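Local coordinates for protein pyridoxamine 5-phosphate-dependent dehydrase (Escherichia coli, PDB 3B8X) that removes the C3'-hydroxyl of GDP-4-keto-6-deoxy-D-mannose by a coupled transamination and deoxygenation that depends on vitamin B6, a step toward the O-antigen sugar L-colitose, at residues 12-15 / 16-19; 171-175 / 176-180; 225-228 / 229-232. The protein carries 1 engineered substitution. One frame throughout, in Å; residues are numbered along the deposited sequence.

Contact 1: 12-15 / 16-19; sequences TWDD and LEYK
Glu17 and Asp14 meet at the start of helix 15-27 through one side-chain hydrogen bond and one weak backbone bond. Asp14 N gives its hydrogen almost straight to Glu17 OE1, 2.7 Å away, on the anti side and 32° out of the carboxylate plane. The Asp14 carboxylate in turn caps Leu16 N, which lies 3.0 Å from Asp14 OD1 and above that carboxylate plane; with chi1 at 65°, the group is swung back over the first turn, where this amide waits. Asp14 is thus the N-cap, and with Glu17 it makes a capping box. The weak backbone bond runs separately, from Glu17 N to Asp14 O. Further along, Lys19 N bonds to Asp15 O at 2.8 Å.

Asp14 OD1 and Glu17 OE1 lie only 3.2 Å apart, and their like charges would repel. Lys267 of helix 255-286 forms salt bridges to both carboxylates, which would offset this, and Gln264 NE2 also bonds to Glu17 OE2. Asp15 OD2 and Lys19 NZ make a long salt bridge.

Glu17 CB sits over one face of the Trp13 indole, 3.8 Å from the centroid of its five-membered ring, a CH-pi contact. The Trp13 edge is turned to the face of Tyr18, with planes at 80°, a T-shaped pair. Trp13 NE1 bonds to Ala193 O, and its rings also meet Phe30 of the second subunit.

Contact 2: 171-175 / 176-180; sequences NNKCA and GTFGL. With NA (sodium ion), chain N.
Thr177 OG1 ties this turn together, accepting a hydrogen bond from Lys173 NZ at 3.2 Å and donating one to Cys174 O at 2.7 Å. The hydroxyl reaches that carbonyl in its plane, on a lone pair, because chi1 of 72° sets OG1 between the backbone N and the carbonyl carbon. Cys174 O also takes the amide of Thr177 at 3.0 Å, so two donors of one residue hold a single acceptor. That amide bond closes a type II beta turn from Cys174 to Thr177, with Gly176 at a positive phi (94°) where a CB would collide with Ala175 O.

The other backbone amides are satisfied from outside the turn: Cys174 N gives to a water, while Gly176 N, Phe178 N and Gly179 N all donate to the carboxylate of Glu160. Thr177 O binds the sodium ion at 2.5 Å, alongside four waters and Asp203. One of these waters accepts from Lys173 NZ, and another donates to Gly179 O.

The lysine chain reaches this site by running across the ring of Phe178. Lys173 CG lies 3.7 Å from the ring centroid, over one face, as a CH-pi contact, and Ala175 CA meets the edge. Phe144 stacks with the same ring.

The Lys173 ammonium is linked to the sodium ion through a shared water; the two positive charges would repel, an effect this water and the Asp203 carboxylate would probably reduce.

Contact 3: 225-228 / 229-232; sequences KKNK and VTGV
The side-chain amide of Asn227 is the flat group here, and its bonds to 229-232 are made at its rim. ND2 donates to Thr230 OG1 at 2.9 Å, with the hydroxyl lying nearly in the amide plane, 8° out of it. OD1 accepts twice: Val229 N approaches in the carbonyl plane on a lone pair, and Thr230 N comes in tilted 20° from it, both 2.6 Å from Asn227 OD1. Chi1 of 65° folds the amide back into the turn, where both backbone N-H groups converge on OD1. Pro224 O takes a further bond from ND2, and the His209 side chain packs on Asn227.

Three residues, 228-230, link strands 226-227 and 231-232 of a beta hairpin, with the Asn227 amide bridging to the turn as an Asx motif. Asn227 and Gly231 are the antiparallel hydrogen-bonded pair: Asn227 N donates to Gly231 O at 2.9 Å, whereas the return bond from Gly231 N to Asn227 O is weak. Beyond them, Lys226 and Val232 form a non-hydrogen-bonded pair. Lys226 CA approaches Gly231 O at 3.2 Å in a CA-H...O contact, and Val232 CA approaches Lys225 O in the same way. Lys225 NZ passes beside Val232 CG1 at 3.6 Å to bond with Lys233 O.

Overall arrangement
From the N terminus the three contacts follow in series: contact 1 caps a helix, contact 2 closes a beta turn and contact 3 a hairpin, and none nests in or crosses another. Contact 1 starts helix 15-27, fastening it to helix 255-286 and bringing it against the second subunit. Contact 2 includes the second strand, 173-174, of the small hairpin with 169-170, and leads to strand 181-185 of the large mixed sheet; its sodium ion joins it to Asp203, just past strand 198-202. Contact 3 lies farther out, packed against helix 205-214. The centres of contacts 1 and 3 are about 38 Å apart, those of contacts 2 and 3 about 28 Å.

Contact 1: 12-15 / 16-19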
ATOM      1  N   THR B  12      14.106 -15.399  11.487  1.00 10.97           N
ATOM      2  CA  THR B  12      15.438 -14.787  11.420  1.00 19.34           C
ATOM      3  C   THR B  12      15.624 -13.870  12.634  1.00  4.05           C
ATOM      4  O   THR B  12      16.606 -13.148  12.728  1.00 14.96           O
ATOM      5  CB  THR B  12      15.546 -13.890  10.190  1.00 10.36           C
ATOM      6  OG1 THR B  12      14.492 -12.918  10.262  1.00 12.56           O
ATOM      7  CG2 THR B  12      15.373 -14.722   8.977  1.00  7.94           C
ATOM      8  N   TRP B  13      14.675 -13.919  13.575  1.00  7.11           N
ATOM      9  CA  TRP B  13      14.713 -13.078  14.745  1.00 11.60           C
ATOM     10  C   TRP B  13      15.216 -13.790  15.981  1.00 22.34           C
ATOM     11  O   TRP B  13      15.048 -15.014  16.151  1.00 15.55           O
ATOM     12  CB  TRP B  13      13.313 -12.620  15.135  1.00 15.59           C
ATOM     13  CG  TRP B  13      12.599 -11.740  14.162  1.00  7.37           C
ATOM     14  CD1 TRP B  13      13.057 -11.273  12.974  1.00 14.98           C
ATOM     15  CD2 TRP B  13      11.333 -11.120  14.380  1.00  6.89           C
ATOM     16  NE1 TRP B  13      12.125 -10.423  12.409  1.00 14.40           N
ATOM     17  CE2 TRP B  13      11.043 -10.339  13.249  1.00  6.36           C
ATOM     18  CE3 TRP B  13      10.398 -11.163  15.428  1.00  9.53           C
ATOM     19  CZ2 TRP B  13       9.812  -9.675  13.091  1.00  2.93           C
ATOM     20  CZ3 TRP B  13       9.198 -10.470  15.297  1.00 11.63           C
ATOM     21  CH2 TRP B  13       8.911  -9.742  14.120  1.00 12.37           C
ATOM     22  N   ASP B  14      15.788 -12.972  16.856  1.00 26.89           N
ATOM     23  CA  ASP B  14      16.218 -13.382  18.182  1.00 33.91           C
ATOM     24  C   ASP B  14      15.749 -12.364  19.183  1.00 34.10           C
ATOM     25  O   ASP B  14      14.888 -11.523  18.891  1.00 22.98           O
ATOM     26  CB  ASP B  14      17.697 -13.817  18.359  1.00 19.28           C
ATOM     27  CG  ASP B  14      18.720 -12.723  18.122  1.00 16.77           C
ATOM     28  OD1 ASP B  14      18.366 -11.527  18.039  1.00 24.94           O
ATOM     29  OD2 ASP B  14      19.926 -13.065  17.984  1.00 33.40           O
ATOM     30  N   ASP B  15      16.295 -12.460  20.380  1.00 28.78           N
ATOM     31  CA  ASP B  15      15.893 -11.539  21.415  1.00 23.32           C
ATOM     32  C   ASP B  15      16.013 -10.097  20.923  1.00 14.86           C
ATOM     33  O   ASP B  15      15.231  -9.251  21.343  1.00 28.84           O
ATOM     34  CB  ASP B  15      16.721 -11.751  22.695  1.00 41.60           C
ATOM     35  CG  ASP B  15      18.234 -11.487  22.482  1.00 99.89           C
ATOM     36  OD1 ASP B  15      18.969 -12.409  22.035  1.00 99.89           O
ATOM     37  OD2 ASP B  15      18.703 -10.359  22.777  1.00 99.89           O
ATOM     38  N   LEU B  16      16.997  -9.801  20.069  1.00 13.36           N
ATOM     39  CA  LEU B  16      17.230  -8.433  19.619  1.00 18.00           C
ATOM     40  C   LEU B  16      16.063  -7.831  18.869  1.00 31.75           C
ATOM     41  O   LEU B  16      15.760  -6.643  19.036  1.00 21.77           O
ATOM     42  CB  LEU B  16      18.529  -8.270  18.828  1.00 21.29           C
ATOM     43  CG  LEU B  16      19.802  -8.625  19.610  1.00 36.23           C
ATOM     44  CD1 LEU B  16      21.029  -8.333  18.770  1.00 30.41           C
ATOM     45  CD2 LEU B  16      19.851  -7.849  20.921  1.00 24.70           C
ATOM     46  N   GLU B  17      15.398  -8.634  18.048  1.00 19.67           N
ATOM     47  CA  GLU B  17      14.254  -8.095  17.331  1.00 15.55           C
ATOM     48  C   GLU B  17      13.116  -7.820  18.297  1.00 58.24           C
ATOM     49  O   GLU B  17      12.460  -6.801  18.211  1.00 21.68           O
ATOM     50  CB  GLU B  17      13.847  -8.963  16.159  1.00 12.81           C
ATOM     51  CG  GLU B  17      14.809  -8.766  14.973  1.00 11.79           C
ATOM     52  CD  GLU B  17      16.099  -9.542  15.142  1.00 16.76           C
ATOM     53  OE1 GLU B  17      16.168 -10.378  16.048  1.00 12.60           O
ATOM     54  OE2 GLU B  17      17.053  -9.322  14.375  1.00 14.03           O
ATOM     55  N   TYR B  18      12.939  -8.685  19.279  1.00 22.25           N
ATOM     56  CA  TYR B  18      11.893  -8.495  20.284  1.00 14.13           C
ATOM     57  C   TYR B  18      12.174  -7.311  21.172  1.00 20.74           C
ATOM     58  O   TYR B  18      11.260  -6.605  21.590  1.00 11.37           O
ATOM     59  CB  TYR B  18      11.788  -9.762  21.113  1.00 30.82           C
ATOM     60  CG  TYR B  18      11.036 -10.831  20.352  1.00 16.55           C
ATOM     61  CD1 TYR B  18      11.705 -11.748  19.518  1.00 26.25           C
ATOM     62  CD2 TYR B  18       9.633 -10.869  20.402  1.00 21.78           C
ATOM     63  CE1 TYR B  18      10.972 -12.685  18.783  1.00 22.76           C
ATOM     64  CE2 TYR B  18       8.903 -11.776  19.665  1.00 19.30           C
ATOM     65  CZ  TYR B  18       9.578 -12.705  18.886  1.00 99.89           C
ATOM     66  OH  TYR B  18       8.835 -13.636  18.194  1.00 31.06           O
ATOM     67  N   LYS B  19      13.452  -7.094  21.446  1.00 14.54           N
ATOM     68  CA  LYS B  19      13.872  -5.948  22.240  1.00  9.49           C
ATOM     69  C   LYS B  19      13.589  -4.651  21.473  1.00  8.43           C
ATOM     70  O   LYS B  19      13.272  -3.609  22.055  1.00 19.08           O
ATOM     71  CB  LYS B  19      15.374  -6.045  22.597  1.00 29.92           C
ATOM     72  CG  LYS B  19      15.644  -6.787  23.915  1.00 22.61           C
ATOM     73  CD  LYS B  19      16.920  -7.618  23.881  1.00 99.89           C
ATOM     74  CE  LYS B  19      16.802  -8.844  24.791  1.00 54.33           C
ATOM     75  NZ  LYS B  19      17.728  -8.787  25.961  1.00 99.89           N
TER

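Contact 2: 171-175 / 176-180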
ATOM      1  N   ASN B 171      30.477  -7.962  -9.358  1.00 25.04           N
ATOM      2  CA  ASN B 171      31.644  -7.103  -9.480  1.00 20.78           C
ATOM      3  C   ASN B 171      31.803  -6.185  -8.245  1.00 43.61           C
ATOM      4  O   ASN B 171      32.076  -5.003  -8.394  1.00 28.26           O
ATOM      5  CB  ASN B 171      31.563  -6.259 -10.768  1.00 99.89           C
ATOM      6  CG  ASN B 171      31.920  -7.052 -12.034  1.00 33.80           C
ATOM      7  OD1 ASN B 171      32.083  -8.276 -12.001  1.00 99.89           O
ATOM      8  ND2 ASN B 171      32.026  -6.349 -13.158  1.00 99.89           N
ATOM      9  N   ASN B 172      31.681  -6.716  -7.029  1.00 26.14           N
ATOM     10  CA  ASN B 172      31.856  -5.886  -5.831  1.00 99.89           C
ATOM     11  C   ASN B 172      30.785  -4.797  -5.639  1.00 59.88           C
ATOM     12  O   ASN B 172      30.891  -3.958  -4.738  1.00 44.79           O
ATOM     13  CB  ASN B 172      33.247  -5.242  -5.851  1.00 97.16           C
ATOM     14  CG  ASN B 172      34.209  -5.893  -4.882  1.00 99.89           C
ATOM     15  OD1 ASN B 172      34.726  -5.237  -3.974  1.00 99.89           O
ATOM     16  ND2 ASN B 172      34.467  -7.185  -5.077  1.00 82.04           N
ATOM     17  N   LYS B 173      29.771  -4.789  -6.498  1.00 27.97           N
ATOM     18  CA  LYS B 173      28.688  -3.805  -6.391  1.00 18.01           C
ATOM     19  C   LYS B 173      27.426  -4.534  -5.893  1.00 15.54           C
ATOM     20  O   LYS B 173      27.075  -5.589  -6.415  1.00 16.63           O
ATOM     21  CB  LYS B 173      28.422  -3.191  -7.763  1.00 20.11           C
ATOM     22  CG  LYS B 173      27.392  -2.108  -7.735  1.00 42.63           C
ATOM     23  CD  LYS B 173      27.592  -1.117  -8.856  1.00 26.82           C
ATOM     24  CE  LYS B 173      26.555   0.010  -8.751  1.00 20.33           C
ATOM     25  NZ  LYS B 173      26.800   0.795  -7.489  1.00 26.43           N
ATOM     26  N   CYS B 174      26.738  -3.992  -4.904  1.00 16.54           N
ATOM     27  CA  CYS B 174      25.557  -4.694  -4.397  1.00 15.32           C
ATOM     28  C   CYS B 174      24.370  -4.700  -5.318  1.00 23.38           C
ATOM     29  O   CYS B 174      23.931  -3.639  -5.722  1.00 19.21           O
ATOM     30  CB  CYS B 174      25.047  -4.011  -3.141  1.00  9.35           C
ATOM     31  SG  CYS B 174      26.179  -4.247  -1.782  1.00 19.78           S
ATOM     32  N   ALA B 175      23.732  -5.851  -5.492  1.00  9.28           N
ATOM     33  CA  ALA B 175      22.491  -5.889  -6.314  1.00  7.40           C
ATOM     34  C   ALA B 175      21.558  -4.825  -5.765  1.00  7.75           C
ATOM     35  O   ALA B 175      21.607  -4.554  -4.561  1.00 13.29           O
ATOM     36  CB  ALA B 175      21.838  -7.256  -6.251  1.00 14.88           C
ATOM     37  N   GLY B 176      20.717  -4.243  -6.627  1.00  4.91           N
ATOM     38  CA  GLY B 176      19.812  -3.172  -6.234  1.00  9.12           C
ATOM     39  C   GLY B 176      20.432  -1.793  -6.504  1.00 31.49           C
ATOM     40  O   GLY B 176      19.734  -0.776  -6.575  1.00 18.03           O
ATOM     41  N   THR B 177      21.751  -1.736  -6.603  1.00 13.87           N
ATOM     42  CA  THR B 177      22.386  -0.438  -6.805  1.00 12.78           C
ATOM     43  C   THR B 177      22.879  -0.107  -8.210  1.00 13.92           C
ATOM     44  O   THR B 177      23.446   0.964  -8.460  1.00 26.78           O
ATOM     45  CB  THR B 177      23.531  -0.217  -5.812  1.00 12.16           C
ATOM     46  OG1 THR B 177      24.621  -1.073  -6.189  1.00 14.55           O
ATOM     47  CG2 THR B 177      23.055  -0.544  -4.372  1.00 13.89           C
ATOM     48  N   PHE B 178      22.660  -1.014  -9.140  1.00 14.56           N
ATOM     49  CA  PHE B 178      23.085  -0.744 -10.509  1.00 20.55           C
ATOM     50  C   PHE B 178      22.117   0.206 -11.229  1.00 27.44           C
ATOM     51  O   PHE B 178      22.535   1.082 -11.991  1.00 16.93           O
ATOM     52  CB  PHE B 178      23.167  -2.069 -11.237  1.00  8.11           C
ATOM     53  CG  PHE B 178      24.247  -2.981 -10.692  1.00 13.48           C
ATOM     54  CD1 PHE B 178      24.006  -3.815  -9.580  1.00  7.26           C
ATOM     55  CD2 PHE B 178      25.506  -3.006 -11.268  1.00 20.51           C
ATOM     56  CE1 PHE B 178      24.982  -4.649  -9.101  1.00 25.93           C
ATOM     57  CE2 PHE B 178      26.491  -3.836 -10.752  1.00  7.27           C
ATOM     58  CZ  PHE B 178      26.211  -4.694  -9.721  1.00 12.70           C
ATOM     59  N   GLY B 179      20.830   0.042 -10.937  1.00 29.44           N
ATOM     60  CA  GLY B 179      19.751   0.813 -11.524  1.00 16.16           C
ATOM     61  C   GLY B 179      19.639   2.250 -11.015  1.00 21.94           C
ATOM     62  O   GLY B 179      20.276   2.652 -10.026  1.00 20.61           O
ATOM     63  N   LEU B 180      18.834   3.030 -11.718  1.00 15.63           N
ATOM     64  CA  LEU B 180      18.522   4.385 -11.270  1.00 12.02           C
ATOM     65  C   LEU B 180      17.823   4.221  -9.904  1.00 18.63           C
ATOM     66  O   LEU B 180      17.984   5.034  -8.970  1.00 17.74           O
ATOM     67  CB  LEU B 180      17.553   5.011 -12.273  1.00 15.86           C
ATOM     68  CG  LEU B 180      16.841   6.233 -11.723  1.00 17.10           C
ATOM     69  CD1 LEU B 180      17.862   7.357 -11.449  1.00 11.77           C
ATOM     70  CD2 LEU B 180      15.761   6.660 -12.703  1.00 16.20           C
TER
HETATM   71 NA    NA N 670      23.804   3.301  -7.690  1.00 27.19          NA
HETATM   72  O   HOH W   1      25.530   2.850  -5.764  1.00 29.97           O
HETATM   73  O   HOH W   2      27.250  -1.348  -3.918  1.00 21.32           O
HETATM   74  O   HOH W   3      22.312   4.070  -9.565  1.00 27.83           O
HETATM   75  O   HOH W   4      25.355   3.649  -9.641  1.00 42.19           O
HETATM   76  O   HOH W   5      21.670   3.192  -6.005  1.00 17.91           O

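Contact 3: 225-228 / 229-232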
ATOM      1  N   LYS B 225      13.041  21.559   3.970  1.00 20.49           N
ATOM      2  CA  LYS B 225      12.641  22.913   3.581  1.00 29.17           C
ATOM      3  C   LYS B 225      12.991  23.247   2.135  1.00 16.67           C
ATOM      4  O   LYS B 225      12.217  23.839   1.390  1.00 15.00           O
ATOM      5  CB  LYS B 225      13.260  23.929   4.528  1.00 26.39           C
ATOM      6  CG  LYS B 225      12.785  25.337   4.280  1.00 22.33           C
ATOM      7  CD  LYS B 225      11.833  25.779   5.349  1.00 91.90           C
ATOM      8  CE  LYS B 225      11.868  27.281   5.407  1.00 27.53           C
ATOM      9  NZ  LYS B 225      12.145  27.881   4.055  1.00 44.87           N
ATOM     10  N   LYS B 226      14.183  22.855   1.730  1.00 21.73           N
ATOM     11  CA  LYS B 226      14.573  23.040   0.352  1.00 17.14           C
ATOM     12  C   LYS B 226      14.494  21.619  -0.188  1.00 42.12           C
ATOM     13  O   LYS B 226      15.120  20.721   0.368  1.00 19.83           O
ATOM     14  CB  LYS B 226      16.031  23.523   0.259  1.00 33.74           C
ATOM     15  CG  LYS B 226      16.523  24.356   1.431  1.00 49.83           C
ATOM     16  CD  LYS B 226      17.525  25.415   0.974  1.00 99.89           C
ATOM     17  CE  LYS B 226      18.526  25.750   2.075  1.00 99.89           C
ATOM     18  NZ  LYS B 226      19.799  26.307   1.526  1.00 99.89           N
ATOM     19  N   ASN B 227      13.722  21.391  -1.239  1.00 15.30           N
ATOM     20  CA  ASN B 227      13.596  20.025  -1.750  1.00 23.59           C
ATOM     21  C   ASN B 227      13.318  20.122  -3.223  1.00 30.97           C
ATOM     22  O   ASN B 227      12.869  21.151  -3.700  1.00 13.20           O
ATOM     23  CB  ASN B 227      12.427  19.298  -1.066  1.00 16.30           C
ATOM     24  CG  ASN B 227      11.103  19.923  -1.398  1.00 13.77           C
ATOM     25  OD1 ASN B 227      10.548  19.704  -2.483  1.00 27.24           O
ATOM     26  ND2 ASN B 227      10.670  20.843  -0.538  1.00  7.17           N
ATOM     27  N   LYS B 228      13.559  19.036  -3.938  1.00 12.74           N
ATOM     28  CA  LYS B 228      13.357  19.034  -5.384  1.00  9.48           C
ATOM     29  C   LYS B 228      11.924  19.019  -5.843  1.00 16.79           C
ATOM     30  O   LYS B 228      11.661  19.069  -7.055  1.00 18.77           O
ATOM     31  CB  LYS B 228      14.041  17.791  -5.954  1.00 11.30           C
ATOM     32  CG  LYS B 228      15.581  17.841  -5.958  1.00 26.18           C
ATOM     33  CD  LYS B 228      16.169  18.920  -5.063  1.00 99.89           C
ATOM     34  CE  LYS B 228      17.630  19.184  -5.427  1.00 87.58           C
ATOM     35  NZ  LYS B 228      17.845  20.546  -5.999  1.00 99.89           N
ATOM     36  N   VAL B 229      10.984  18.874  -4.919  1.00 16.16           N
ATOM     37  CA  VAL B 229       9.616  18.743  -5.385  1.00 12.21           C
ATOM     38  C   VAL B 229       8.927  20.074  -5.389  1.00 10.19           C
ATOM     39  O   VAL B 229       8.219  20.416  -6.331  1.00 23.56           O
ATOM     40  CB  VAL B 229       8.732  17.729  -4.518  1.00  7.79           C
ATOM     41  CG1 VAL B 229       7.333  17.638  -5.107  1.00  7.94           C
ATOM     42  CG2 VAL B 229       9.401  16.319  -4.487  1.00  8.61           C
ATOM     43  N   THR B 230       9.072  20.799  -4.294  1.00 14.30           N
ATOM     44  CA  THR B 230       8.376  22.066  -4.209  1.00 14.20           C
ATOM     45  C   THR B 230       9.394  23.195  -4.126  1.00 24.32           C
ATOM     46  O   THR B 230       9.032  24.367  -4.028  1.00 25.88           O
ATOM     47  CB  THR B 230       7.511  22.105  -2.950  1.00 13.39           C
ATOM     48  OG1 THR B 230       8.388  22.192  -1.823  1.00 23.36           O
ATOM     49  CG2 THR B 230       6.651  20.832  -2.852  1.00 22.79           C
ATOM     50  N   GLY B 231      10.673  22.844  -4.212  1.00 19.33           N
ATOM     51  CA  GLY B 231      11.687  23.870  -4.223  1.00 19.91           C
ATOM     52  C   GLY B 231      11.944  24.376  -2.833  1.00 16.20           C
ATOM     53  O   GLY B 231      12.928  23.986  -2.192  1.00 24.30           O
ATOM     54  N   VAL B 232      11.080  25.267  -2.361  1.00 31.26           N
ATOM     55  CA  VAL B 232      11.271  25.787  -1.012  1.00 17.62           C
ATOM     56  C   VAL B 232       9.999  25.790  -0.193  1.00 15.10           C
ATOM     57  O   VAL B 232       9.008  26.382  -0.609  1.00 15.91           O
ATOM     58  CB  VAL B 232      11.942  27.183  -1.003  1.00 27.86           C
ATOM     59  CG1 VAL B 232      12.097  27.680   0.454  1.00 10.21           C
ATOM     60  CG2 VAL B 232      13.306  27.085  -1.660  1.00 26.02           C
TER